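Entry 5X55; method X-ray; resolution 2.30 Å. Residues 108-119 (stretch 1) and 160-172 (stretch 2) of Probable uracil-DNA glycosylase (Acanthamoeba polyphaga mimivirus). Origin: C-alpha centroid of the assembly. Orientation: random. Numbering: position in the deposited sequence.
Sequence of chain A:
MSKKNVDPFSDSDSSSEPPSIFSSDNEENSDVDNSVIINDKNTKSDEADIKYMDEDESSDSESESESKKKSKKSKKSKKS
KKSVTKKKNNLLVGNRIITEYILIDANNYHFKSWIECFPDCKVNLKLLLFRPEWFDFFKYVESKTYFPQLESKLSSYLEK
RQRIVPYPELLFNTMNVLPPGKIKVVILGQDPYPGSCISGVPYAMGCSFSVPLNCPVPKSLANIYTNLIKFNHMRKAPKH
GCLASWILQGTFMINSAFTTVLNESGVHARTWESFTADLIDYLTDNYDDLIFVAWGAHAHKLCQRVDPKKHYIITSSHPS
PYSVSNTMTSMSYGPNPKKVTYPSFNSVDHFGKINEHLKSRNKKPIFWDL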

# COMPACT_ATOMS: atom_id res chain seq x y z
N ASN A 108 10.80 2.25 -19.76
CA ASN A 108 11.15 0.88 -20.11
C ASN A 108 10.17 -0.08 -19.43
O ASN A 108 10.53 -0.94 -18.62
CB ASN A 108 12.60 0.59 -19.76
CG ASN A 108 13.56 1.22 -20.75
OD1 ASN A 108 13.91 0.60 -21.75
ND2 ASN A 108 13.97 2.46 -20.49
N TYR A 109 8.91 0.05 -19.80
CA TYR A 109 7.77 -0.52 -19.09
C TYR A 109 7.16 -1.61 -19.96
O TYR A 109 6.47 -1.31 -20.93
CB TYR A 109 6.77 0.60 -18.79
CG TYR A 109 5.68 0.28 -17.80
CD1 TYR A 109 4.46 -0.25 -18.23
CD2 TYR A 109 5.84 0.56 -16.45
CE1 TYR A 109 3.45 -0.52 -17.33
CE2 TYR A 109 4.84 0.30 -15.54
CZ TYR A 109 3.65 -0.24 -15.99
OH TYR A 109 2.65 -0.49 -15.07
N HIS A 110 7.40 -2.87 -19.61
CA HIS A 110 6.97 -3.97 -20.47
C HIS A 110 5.97 -4.90 -19.80
O HIS A 110 5.76 -6.02 -20.29
CB HIS A 110 8.19 -4.73 -20.97
CG HIS A 110 9.14 -3.85 -21.71
ND1 HIS A 110 8.79 -3.20 -22.88
CD2 HIS A 110 10.40 -3.44 -21.41
CE1 HIS A 110 9.80 -2.46 -23.29
NE2 HIS A 110 10.79 -2.59 -22.42
N PHE A 111 5.32 -4.46 -18.73
CA PHE A 111 4.33 -5.29 -18.08
C PHE A 111 3.09 -5.41 -18.95
O PHE A 111 2.69 -4.45 -19.61
CB PHE A 111 4.00 -4.72 -16.70
CG PHE A 111 5.21 -4.53 -15.86
CD1 PHE A 111 5.71 -5.57 -15.11
CD2 PHE A 111 5.90 -3.32 -15.87
CE1 PHE A 111 6.86 -5.40 -14.35
CE2 PHE A 111 7.04 -3.16 -15.12
CZ PHE A 111 7.52 -4.20 -14.36
N LYS A 112 2.51 -6.60 -18.98
CA LYS A 112 1.28 -6.81 -19.73
C LYS A 112 0.08 -6.25 -18.97
O LYS A 112 0.03 -6.26 -17.74
CB LYS A 112 1.09 -8.31 -19.98
CG LYS A 112 2.14 -8.94 -20.86
CD LYS A 112 2.46 -10.36 -20.39
CE LYS A 112 1.23 -11.26 -20.37
NZ LYS A 112 1.49 -12.57 -19.66
N SER A 113 -0.92 -5.79 -19.73
CA SER A 113 -2.17 -5.36 -19.12
C SER A 113 -3.02 -6.57 -18.73
O SER A 113 -2.69 -7.72 -19.02
CB SER A 113 -2.95 -4.45 -20.08
OG SER A 113 -3.48 -5.17 -21.18
N TRP A 114 -4.15 -6.30 -18.08
CA TRP A 114 -5.03 -7.38 -17.65
C TRP A 114 -5.53 -8.21 -18.83
O TRP A 114 -5.49 -9.45 -18.79
CB TRP A 114 -6.20 -6.81 -16.86
CG TRP A 114 -5.77 -6.43 -15.48
CD1 TRP A 114 -5.05 -5.32 -15.11
CD2 TRP A 114 -5.99 -7.18 -14.28
NE1 TRP A 114 -4.82 -5.34 -13.76
CE2 TRP A 114 -5.40 -6.46 -13.22
CE3 TRP A 114 -6.64 -8.39 -14.00
CZ2 TRP A 114 -5.43 -6.91 -11.90
CZ3 TRP A 114 -6.67 -8.84 -12.68
CH2 TRP A 114 -6.06 -8.09 -11.65
N ILE A 115 -6.00 -7.55 -19.90
CA ILE A 115 -6.53 -8.30 -21.03
C ILE A 115 -5.42 -9.06 -21.78
O ILE A 115 -5.71 -10.03 -22.48
CB ILE A 115 -7.33 -7.36 -21.97
CG1 ILE A 115 -8.16 -8.18 -22.96
CG2 ILE A 115 -6.43 -6.38 -22.70
CD1 ILE A 115 -9.13 -9.15 -22.29
N GLU A 116 -4.16 -8.67 -21.61
CA GLU A 116 -3.07 -9.45 -22.19
C GLU A 116 -2.74 -10.69 -21.36
O GLU A 116 -2.54 -11.77 -21.92
CB GLU A 116 -1.84 -8.57 -22.39
CG GLU A 116 -2.18 -7.27 -23.10
CD GLU A 116 -0.98 -6.40 -23.45
OE1 GLU A 116 -0.94 -5.84 -24.57
OE2 GLU A 116 -0.06 -6.28 -22.61
N CYS A 117 -2.71 -10.57 -20.01
CA CYS A 117 -2.46 -11.72 -19.14
C CYS A 117 -3.61 -12.70 -19.13
O CYS A 117 -3.40 -13.89 -18.87
CB CYS A 117 -2.22 -11.29 -17.68
SG CYS A 117 -0.80 -10.26 -17.43
N PHE A 118 -4.83 -12.23 -19.34
CA PHE A 118 -6.01 -13.08 -19.30
C PHE A 118 -6.85 -12.80 -20.54
O PHE A 118 -7.91 -12.18 -20.45
CB PHE A 118 -6.84 -12.86 -18.03
CG PHE A 118 -6.05 -13.02 -16.75
CD1 PHE A 118 -5.69 -14.28 -16.30
CD2 PHE A 118 -5.71 -11.91 -15.99
CE1 PHE A 118 -4.98 -14.43 -15.12
CE2 PHE A 118 -5.01 -12.05 -14.81
CZ PHE A 118 -4.64 -13.31 -14.37
N PRO A 119 -6.40 -13.27 -21.71
CA PRO A 119 -7.12 -12.94 -22.95
C PRO A 119 -8.58 -13.31 -22.92
O PRO A 119 -9.40 -12.63 -23.55
CB PRO A 119 -6.36 -13.75 -24.02
CG PRO A 119 -5.05 -14.07 -23.42
CD PRO A 119 -5.27 -14.18 -21.95
N LYS A 160 -16.00 -6.27 -19.75
CA LYS A 160 -16.38 -4.94 -20.23
C LYS A 160 -15.19 -4.13 -20.73
O LYS A 160 -15.36 -2.95 -21.02
CB LYS A 160 -17.09 -4.16 -19.13
CG LYS A 160 -18.23 -4.93 -18.51
CD LYS A 160 -18.90 -4.13 -17.42
CE LYS A 160 -20.28 -4.70 -17.12
NZ LYS A 160 -21.05 -3.83 -16.18
N ARG A 161 -14.00 -4.74 -20.81
CA ARG A 161 -12.80 -4.08 -21.35
C ARG A 161 -12.37 -2.87 -20.53
O ARG A 161 -11.79 -1.92 -21.08
CB ARG A 161 -13.00 -3.68 -22.81
CG ARG A 161 -13.33 -4.83 -23.74
CD ARG A 161 -12.15 -5.79 -23.94
NE ARG A 161 -12.55 -7.18 -24.09
CZ ARG A 161 -11.87 -8.12 -24.74
NH1 ARG A 161 -10.71 -7.82 -25.31
NH2 ARG A 161 -12.34 -9.35 -24.80
N GLN A 162 -12.59 -2.88 -19.21
CA GLN A 162 -12.09 -1.80 -18.36
C GLN A 162 -10.59 -1.92 -18.16
O GLN A 162 -10.07 -3.02 -17.96
CB GLN A 162 -12.79 -1.83 -17.01
CG GLN A 162 -14.29 -1.61 -17.11
CD GLN A 162 -14.97 -1.69 -15.76
OE1 GLN A 162 -14.37 -2.10 -14.77
NE2 GLN A 162 -16.25 -1.29 -15.72
N ARG A 163 -9.89 -0.78 -18.16
CA ARG A 163 -8.43 -0.75 -18.01
C ARG A 163 -8.07 -0.73 -16.53
O ARG A 163 -7.75 0.31 -15.95
CB ARG A 163 -7.84 0.44 -18.75
CG ARG A 163 -8.56 0.78 -20.02
CD ARG A 163 -7.79 1.65 -20.91
NE ARG A 163 -6.97 0.87 -21.81
CZ ARG A 163 -5.73 1.10 -22.16
NH1 ARG A 163 -5.12 2.14 -21.69
NH2 ARG A 163 -5.13 0.25 -22.97
N ILE A 164 -8.10 -1.91 -15.93
CA ILE A 164 -7.74 -2.05 -14.53
C ILE A 164 -6.27 -1.71 -14.33
O ILE A 164 -5.42 -2.09 -15.14
CB ILE A 164 -8.05 -3.48 -14.07
CG1 ILE A 164 -9.55 -3.76 -14.26
CG2 ILE A 164 -7.55 -3.69 -12.65
CD1 ILE A 164 -9.98 -5.15 -13.83
N VAL A 165 -5.97 -0.95 -13.28
CA VAL A 165 -4.62 -0.62 -12.86
C VAL A 165 -4.53 -0.96 -11.37
O VAL A 165 -5.55 -0.92 -10.67
CB VAL A 165 -4.27 0.85 -13.13
CG1 VAL A 165 -4.31 1.15 -14.62
CG2 VAL A 165 -5.20 1.80 -12.33
N PRO A 166 -3.36 -1.36 -10.85
CA PRO A 166 -2.13 -1.62 -11.61
C PRO A 166 -2.24 -2.89 -12.44
O PRO A 166 -3.19 -3.65 -12.23
CB PRO A 166 -1.07 -1.78 -10.51
CG PRO A 166 -1.85 -2.38 -9.36
CD PRO A 166 -3.19 -1.65 -9.41
N TYR A 167 -1.29 -3.11 -13.37
CA TYR A 167 -1.27 -4.32 -14.18
C TYR A 167 -1.03 -5.54 -13.31
O TYR A 167 -0.50 -5.43 -12.20
CB TYR A 167 -0.21 -4.20 -15.27
CG TYR A 167 -0.57 -3.22 -16.37
CD1 TYR A 167 -1.84 -2.64 -16.42
CD2 TYR A 167 0.34 -2.87 -17.36
CE1 TYR A 167 -2.17 -1.76 -17.42
CE2 TYR A 167 0.01 -1.98 -18.36
CZ TYR A 167 -1.25 -1.43 -18.38
OH TYR A 167 -1.59 -0.54 -19.36
N PRO A 168 -1.45 -6.73 -13.77
CA PRO A 168 -1.51 -7.87 -12.86
C PRO A 168 -0.15 -8.36 -12.38
O PRO A 168 -0.06 -8.87 -11.26
CB PRO A 168 -2.26 -8.95 -13.67
CG PRO A 168 -2.31 -8.46 -15.04
CD PRO A 168 -2.09 -7.00 -15.07
N GLU A 169 0.91 -8.19 -13.16
CA GLU A 169 2.22 -8.56 -12.63
C GLU A 169 2.69 -7.60 -11.55
O GLU A 169 3.66 -7.91 -10.86
CB GLU A 169 3.25 -8.62 -13.76
CG GLU A 169 2.91 -9.61 -14.88
CD GLU A 169 3.95 -9.61 -16.00
OE1 GLU A 169 4.96 -10.35 -15.88
OE2 GLU A 169 3.77 -8.85 -16.99
N LEU A 170 2.02 -6.46 -11.38
CA LEU A 170 2.32 -5.54 -10.28
C LEU A 170 1.27 -5.56 -9.18
O LEU A 170 1.46 -4.90 -8.15
CB LEU A 170 2.46 -4.12 -10.81
CG LEU A 170 3.49 -3.96 -11.92
CD1 LEU A 170 3.49 -2.52 -12.39
CD2 LEU A 170 4.84 -4.37 -11.37
N LEU A 171 0.18 -6.31 -9.36
CA LEU A 171 -0.95 -6.27 -8.43
C LEU A 171 -0.53 -6.50 -6.98
O LEU A 171 -0.99 -5.81 -6.06
CB LEU A 171 -1.99 -7.31 -8.85
CG LEU A 171 -3.19 -7.40 -7.91
CD1 LEU A 171 -3.94 -6.07 -7.95
CD2 LEU A 171 -4.09 -8.56 -8.29
N PHE A 172 0.31 -7.50 -6.76
CA PHE A 172 0.71 -7.89 -5.41
C PHE A 172 2.18 -7.54 -5.16
O PHE A 172 2.87 -8.25 -4.42
CB PHE A 172 0.46 -9.39 -5.20
CG PHE A 172 -1.00 -9.78 -5.16
CD1 PHE A 172 -1.91 -9.06 -4.41
CD2 PHE A 172 -1.44 -10.90 -5.86
CE1 PHE A 172 -3.27 -9.45 -4.36
CE2 PHE A 172 -2.79 -11.29 -5.83
CZ PHE A 172 -3.71 -10.56 -5.06
O HOH W 1 0.45 -0.89 -13.62
O HOH W 2 1.39 -7.23 -15.92
O HOH W 3 -5.34 -3.39 -17.79

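The two stretches bury 830 Å² between them, and Trp114, at the start of the short helix 114-117, contributes the largest share of that surface. Its indole NE1 donates to the carbonyl O of Pro166 at 2.8 Å, with a nearly straight N-H...O angle of 169°, so the one polar atom of a buried side chain is satisfied in the plane of its ring. The faces are left to carbon: Ile164 CG2 lies 3.7 Å from the centroid of the five-membered ring on one side, and Pro168 CD lies 3.5 Å from it on the opposite side. Trp114 N, in the first turn of the helix, donates to a water at 3.2 Å, which in turn donates a hydrogen bond to Ile164 O at 3.0 Å.

The second direct hydrogen bond runs from Lys112 N to Glu169 OE2 (3.3 Å, 169°); it is long but well aligned. A water reinforces this link, donating to Lys112 O (2.5 Å) and to Glu169 OE2 (3.1 Å) while accepting from Glu169 N (3.0 Å). Both backbone polar atoms of Lys112 are thereby engaged, and Glu169 OE1 is bonded elsewhere in the structure. Another water donates to Tyr109 OH at 2.7 Å and accepts from Tyr167 N at 2.8 Å, joining a side chain of one stretch to the backbone of the other.

Ser113, the helix N-cap residue, has its backbone satisfied locally: its N donates to Glu116 OE2 at 3.0 Å, and its O accepts from Cys117 N at 3.0 Å. Its CA sits almost squarely over the Tyr167 ring, 3.7 Å from the centroid and 7° off the normal. Apolar contacts complete the fit, with Leu170 CD2 over one face of Phe111, 4.0 Å from the ring centroid, and Cys117 SG 3.4 Å from Pro168 CG.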